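Local atomic coordinates of rRNA N-glycosidase (Bougainvillea spectabilis, PDB entry 3CTK), a protein that belongs to the ribosome-inactivating proteins of plants, a family that shares a mixed alpha-helical and beta-sheet fold. Residues W78-K89 and V102-G112. Residues are numbered along the deposited sequence; the frame is centred on the assembly and turned at random.
Sequences WDGKDRAVFLDK and VTNRVTLTFDG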
loop_
_atom_site.group_PDB
_atom_site.type_symbol
_atom_site.label_atom_id
_atom_site.label_comp_id
_atom_site.label_asym_id
_atom_site.label_seq_id
_atom_site.Cartn_x
_atom_site.Cartn_y
_atom_site.Cartn_z
ATOM N N TRP A 78 10.202 -21.368 1.593
ATOM C CA TRP A 78 9.641 -22.653 1.196
ATOM C C TRP A 78 10.747 -23.692 1.260
ATOM O O TRP A 78 11.784 -23.550 0.616
ATOM C CB TRP A 78 9.054 -22.634 -0.217
ATOM C CG TRP A 78 8.755 -24.035 -0.697
ATOM C CD1 TRP A 78 9.541 -24.814 -1.501
ATOM C CD2 TRP A 78 7.652 -24.864 -0.297
ATOM N NE1 TRP A 78 9.002 -26.075 -1.619
ATOM C CE2 TRP A 78 7.844 -26.133 -0.892
ATOM C CE3 TRP A 78 6.523 -24.658 0.510
ATOM C CZ2 TRP A 78 6.949 -27.194 -0.706
ATOM C CZ3 TRP A 78 5.631 -25.717 0.696
ATOM C CH2 TRP A 78 5.852 -26.969 0.087
ATOM N N ASP A 79 10.519 -24.730 2.057
ATOM C CA ASP A 79 11.487 -25.805 2.212
ATOM C C ASP A 79 12.837 -25.281 2.701
ATOM O O ASP A 79 13.891 -25.751 2.275
ATOM C CB ASP A 79 11.660 -26.543 0.879
ATOM C CG ASP A 79 12.486 -27.803 1.013
ATOM O OD1 ASP A 79 12.149 -28.638 1.877
ATOM O OD2 ASP A 79 13.465 -27.962 0.253
ATOM N N GLY A 80 12.791 -24.298 3.594
ATOM C CA GLY A 80 14.014 -23.737 4.146
ATOM C C GLY A 80 14.765 -22.778 3.244
ATOM O O GLY A 80 15.838 -22.291 3.609
ATOM N N LYS A 81 14.215 -22.501 2.068
ATOM C CA LYS A 81 14.863 -21.591 1.135
ATOM C C LYS A 81 13.942 -20.437 0.751
ATOM O O LYS A 81 12.724 -20.526 0.905
ATOM C CB LYS A 81 15.299 -22.349 -0.118
ATOM C CG LYS A 81 16.341 -23.427 0.154
ATOM C CD LYS A 81 16.940 -23.956 -1.140
ATOM C CE LYS A 81 17.406 -22.808 -2.019
ATOM N NZ LYS A 81 18.229 -21.841 -1.232
ATOM N N ASP A 82 14.528 -19.354 0.252
ATOM C CA ASP A 82 13.730 -18.198 -0.140
ATOM C C ASP A 82 12.847 -18.524 -1.333
ATOM O O ASP A 82 13.162 -19.399 -2.140
ATOM C CB ASP A 82 14.625 -17.009 -0.497
ATOM C CG ASP A 82 15.405 -16.480 0.691
ATOM O OD1 ASP A 82 14.858 -16.476 1.815
ATOM O OD2 ASP A 82 16.560 -16.048 0.495
ATOM N N ARG A 83 11.733 -17.811 -1.431
ATOM C CA ARG A 83 10.799 -17.983 -2.534
ATOM C C ARG A 83 10.279 -16.605 -2.909
ATOM O O ARG A 83 9.823 -15.855 -2.041
ATOM C CB ARG A 83 9.619 -18.877 -2.135
ATOM C CG ARG A 83 8.506 -18.900 -3.192
ATOM C CD ARG A 83 7.436 -19.938 -2.885
ATOM N NE ARG A 83 6.827 -19.731 -1.575
ATOM C CZ ARG A 83 5.941 -20.556 -1.025
ATOM N NH1 ARG A 83 5.561 -21.650 -1.676
ATOM N NH2 ARG A 83 5.435 -20.289 0.173
ATOM N N ALA A 84 10.363 -16.273 -4.195
ATOM C CA ALA A 84 9.888 -14.983 -4.688
ATOM C C ALA A 84 8.518 -15.184 -5.312
ATOM O O ALA A 84 8.328 -16.070 -6.146
ATOM C CB ALA A 84 10.853 -14.420 -5.726
ATOM N N VAL A 85 7.560 -14.367 -4.895
ATOM C CA VAL A 85 6.207 -14.461 -5.414
ATOM C C VAL A 85 5.843 -13.117 -6.026
ATOM O O VAL A 85 5.869 -12.086 -5.347
ATOM C CB VAL A 85 5.212 -14.810 -4.285
ATOM C CG1 VAL A 85 3.796 -14.925 -4.836
ATOM C CG2 VAL A 85 5.641 -16.114 -3.615
ATOM N N PHE A 86 5.509 -13.125 -7.312
ATOM C CA PHE A 86 5.160 -11.889 -8.002
ATOM C C PHE A 86 3.735 -11.868 -8.522
ATOM O O PHE A 86 3.198 -12.888 -8.943
ATOM C CB PHE A 86 6.082 -11.657 -9.202
ATOM C CG PHE A 86 7.525 -11.445 -8.843
ATOM C CD1 PHE A 86 8.449 -12.475 -8.995
ATOM C CD2 PHE A 86 7.967 -10.204 -8.387
ATOM C CE1 PHE A 86 9.796 -12.272 -8.702
ATOM C CE2 PHE A 86 9.313 -9.990 -8.089
ATOM C CZ PHE A 86 10.228 -11.026 -8.249
ATOM N N LEU A 87 3.132 -10.686 -8.498
ATOM C CA LEU A 87 1.794 -10.512 -9.035
ATOM C C LEU A 87 1.992 -10.497 -10.547
ATOM O O LEU A 87 3.100 -10.247 -11.026
ATOM C CB LEU A 87 1.208 -9.175 -8.572
ATOM C CG LEU A 87 0.729 -9.127 -7.122
ATOM C CD1 LEU A 87 0.643 -7.683 -6.642
ATOM C CD2 LEU A 87 -0.624 -9.824 -7.027
ATOM N N ASP A 88 0.937 -10.775 -11.304
ATOM C CA ASP A 88 1.049 -10.762 -12.755
ATOM C C ASP A 88 1.042 -9.310 -13.226
ATOM O O ASP A 88 0.569 -8.416 -12.518
ATOM C CB ASP A 88 -0.122 -11.540 -13.377
ATOM C CG ASP A 88 0.025 -11.733 -14.883
ATOM O OD1 ASP A 88 1.170 -11.866 -15.372
ATOM O OD2 ASP A 88 -1.015 -11.772 -15.577
ATOM N N LYS A 89 1.603 -9.072 -14.407
ATOM C CA LYS A 89 1.630 -7.737 -14.998
ATOM C C LYS A 89 2.452 -6.672 -14.268
ATOM O O LYS A 89 2.145 -5.484 -14.370
ATOM C CB LYS A 89 0.198 -7.219 -15.168
ATOM C CG LYS A 89 -0.766 -8.218 -15.790
ATOM C CD LYS A 89 -0.306 -8.677 -17.165
ATOM C CE LYS A 89 -1.325 -9.629 -17.784
ATOM N NZ LYS A 89 -0.869 -10.156 -19.101
ATOM N N VAL A 102 17.349 -15.735 -6.092
ATOM C CA VAL A 102 16.289 -16.632 -5.627
ATOM C C VAL A 102 15.712 -17.346 -6.853
ATOM O O VAL A 102 15.132 -16.707 -7.730
ATOM C CB VAL A 102 15.179 -15.835 -4.895
ATOM C CG1 VAL A 102 14.067 -16.775 -4.431
ATOM C CG2 VAL A 102 15.785 -15.096 -3.700
ATOM N N THR A 103 15.875 -18.668 -6.912
ATOM C CA THR A 103 15.406 -19.440 -8.060
ATOM C C THR A 103 13.955 -19.906 -8.032
ATOM O O THR A 103 13.370 -20.163 -9.087
ATOM C CB THR A 103 16.312 -20.661 -8.308
ATOM O OG1 THR A 103 16.307 -21.508 -7.155
ATOM C CG2 THR A 103 17.736 -20.203 -8.591
ATOM N N ASN A 104 13.378 -20.038 -6.841
ATOM C CA ASN A 104 11.980 -20.441 -6.730
ATOM C C ASN A 104 11.211 -19.139 -6.917
ATOM O O ASN A 104 10.983 -18.410 -5.955
ATOM C CB ASN A 104 11.676 -21.021 -5.341
ATOM C CG ASN A 104 10.242 -21.523 -5.217
ATOM O OD1 ASN A 104 9.394 -21.236 -6.066
ATOM N ND2 ASN A 104 9.963 -22.272 -4.151
ATOM N N ARG A 105 10.839 -18.846 -8.159
ATOM C CA ARG A 105 10.118 -17.618 -8.480
ATOM C C ARG A 105 8.740 -17.963 -9.034
ATOM O O ARG A 105 8.609 -18.697 -10.013
ATOM C CB ARG A 105 10.919 -16.795 -9.494
ATOM C CG ARG A 105 12.370 -16.554 -9.065
ATOM C CD ARG A 105 13.184 -15.806 -10.123
ATOM N NE ARG A 105 12.949 -14.359 -10.139
ATOM C CZ ARG A 105 13.436 -13.502 -9.242
ATOM N NH1 ARG A 105 14.189 -13.932 -8.235
ATOM N NH2 ARG A 105 13.181 -12.203 -9.364
ATOM N N VAL A 106 7.715 -17.426 -8.391
ATOM C CA VAL A 106 6.342 -17.697 -8.780
ATOM C C VAL A 106 5.656 -16.484 -9.389
ATOM O O VAL A 106 5.697 -15.393 -8.829
ATOM C CB VAL A 106 5.517 -18.161 -7.547
ATOM C CG1 VAL A 106 4.047 -18.332 -7.920
ATOM C CG2 VAL A 106 6.086 -19.466 -7.005
ATOM N N THR A 107 5.047 -16.677 -10.552
ATOM C CA THR A 107 4.303 -15.609 -11.195
ATOM C C THR A 107 2.848 -16.010 -11.024
ATOM O O THR A 107 2.406 -17.012 -11.588
ATOM C CB THR A 107 4.635 -15.473 -12.701
ATOM O OG1 THR A 107 4.714 -16.772 -13.305
ATOM C CG2 THR A 107 5.953 -14.735 -12.889
ATOM N N LEU A 108 2.123 -15.244 -10.213
ATOM C CA LEU A 108 0.715 -15.511 -9.944
ATOM C C LEU A 108 -0.125 -15.280 -11.201
ATOM O O LEU A 108 0.307 -14.597 -12.130
ATOM C CB LEU A 108 0.228 -14.617 -8.797
ATOM C CG LEU A 108 0.960 -14.840 -7.464
ATOM C CD1 LEU A 108 0.622 -13.731 -6.472
ATOM C CD2 LEU A 108 0.580 -16.209 -6.907
ATOM N N THR A 109 -1.324 -15.852 -11.227
ATOM C CA THR A 109 -2.197 -15.715 -12.384
ATOM C C THR A 109 -3.021 -14.432 -12.369
ATOM O O THR A 109 -3.668 -14.101 -13.362
ATOM C CB THR A 109 -3.151 -16.923 -12.512
ATOM O OG1 THR A 109 -3.950 -17.035 -11.328
ATOM C CG2 THR A 109 -2.355 -18.211 -12.712
ATOM N N PHE A 110 -2.997 -13.715 -11.250
ATOM C CA PHE A 110 -3.740 -12.464 -11.128
ATOM C C PHE A 110 -2.816 -11.270 -10.884
ATOM O O PHE A 110 -1.709 -11.426 -10.362
ATOM C CB PHE A 110 -4.789 -12.570 -10.003
ATOM C CG PHE A 110 -4.232 -13.017 -8.672
ATOM C CD1 PHE A 110 -3.639 -12.108 -7.800
ATOM C CD2 PHE A 110 -4.321 -14.352 -8.284
ATOM C CE1 PHE A 110 -3.144 -12.524 -6.555
ATOM C CE2 PHE A 110 -3.831 -14.777 -7.043
ATOM C CZ PHE A 110 -3.243 -13.861 -6.178
ATOM N N ASP A 111 -3.263 -10.079 -11.281
ATOM C CA ASP A 111 -2.461 -8.877 -11.079
ATOM C C ASP A 111 -2.854 -8.185 -9.775
ATOM O O ASP A 111 -3.718 -8.674 -9.043
ATOM C CB ASP A 111 -2.597 -7.923 -12.279
ATOM C CG ASP A 111 -3.983 -7.314 -12.408
ATOM O OD1 ASP A 111 -4.346 -6.921 -13.537
ATOM O OD2 ASP A 111 -4.701 -7.206 -11.397
ATOM N N GLY A 112 -2.223 -7.050 -9.491
ATOM C CA GLY A 112 -2.493 -6.344 -8.251
ATOM C C GLY A 112 -3.658 -5.373 -8.178
ATOM O O GLY A 112 -3.803 -4.672 -7.176
HETATM O O HOH W 1 12.089 -22.045 -1.904
HETATM O O HOH W 2 14.863 -20.433 -4.127
HETATM O O HOH W 3 6.887 -23.038 -4.025
HETATM O O HOH W 4 0.277 -6.141 -10.792
HETATM O O HOH W 5 -3.530 -11.856 -15.037
#
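A84 and F86 pair with the edge strand 105-108 through four nearly straight backbone hydrogen bonds: A84 N gives to N104 O, V106 N to A84 O (2.7 Å), F86 N to V106 O and L108 N to F86 O. Beyond the corner at T109 and F110, D88 N still reaches F110 O at 2.9 Å, but from above the carbonyl plane.

On the face carrying A84, F86 and R105, the R105 chain bends at chi3 (79°) and brings R105 NH2 to the ring edge of F86, 3.4 Å from F86 CZ; the two planes are 46° apart. R105 NH1 bonds V102 O in plane (3.0 Å), while T95 and L98 carbonyls take NH2.

Among the apolar contacts, V85 CG1 meets L108 CD1 (3.8 Å), and L87 CD2 touches L108 CD1 and F110 CE1, with L87, L108 and F110 against helix 149-168. N104 lies alongside R83, its ND2 3.7 Å from R83 CD; R83 itself is salt-bridged to D76.

This is the parallel pairing of a beta-alpha-beta unit through helix 92-97: direct backbone bonds run from A84 to D88, and single waters bridge D82 O to N104 N and D88 O to G112 N, polar backbone atoms that do not pair directly.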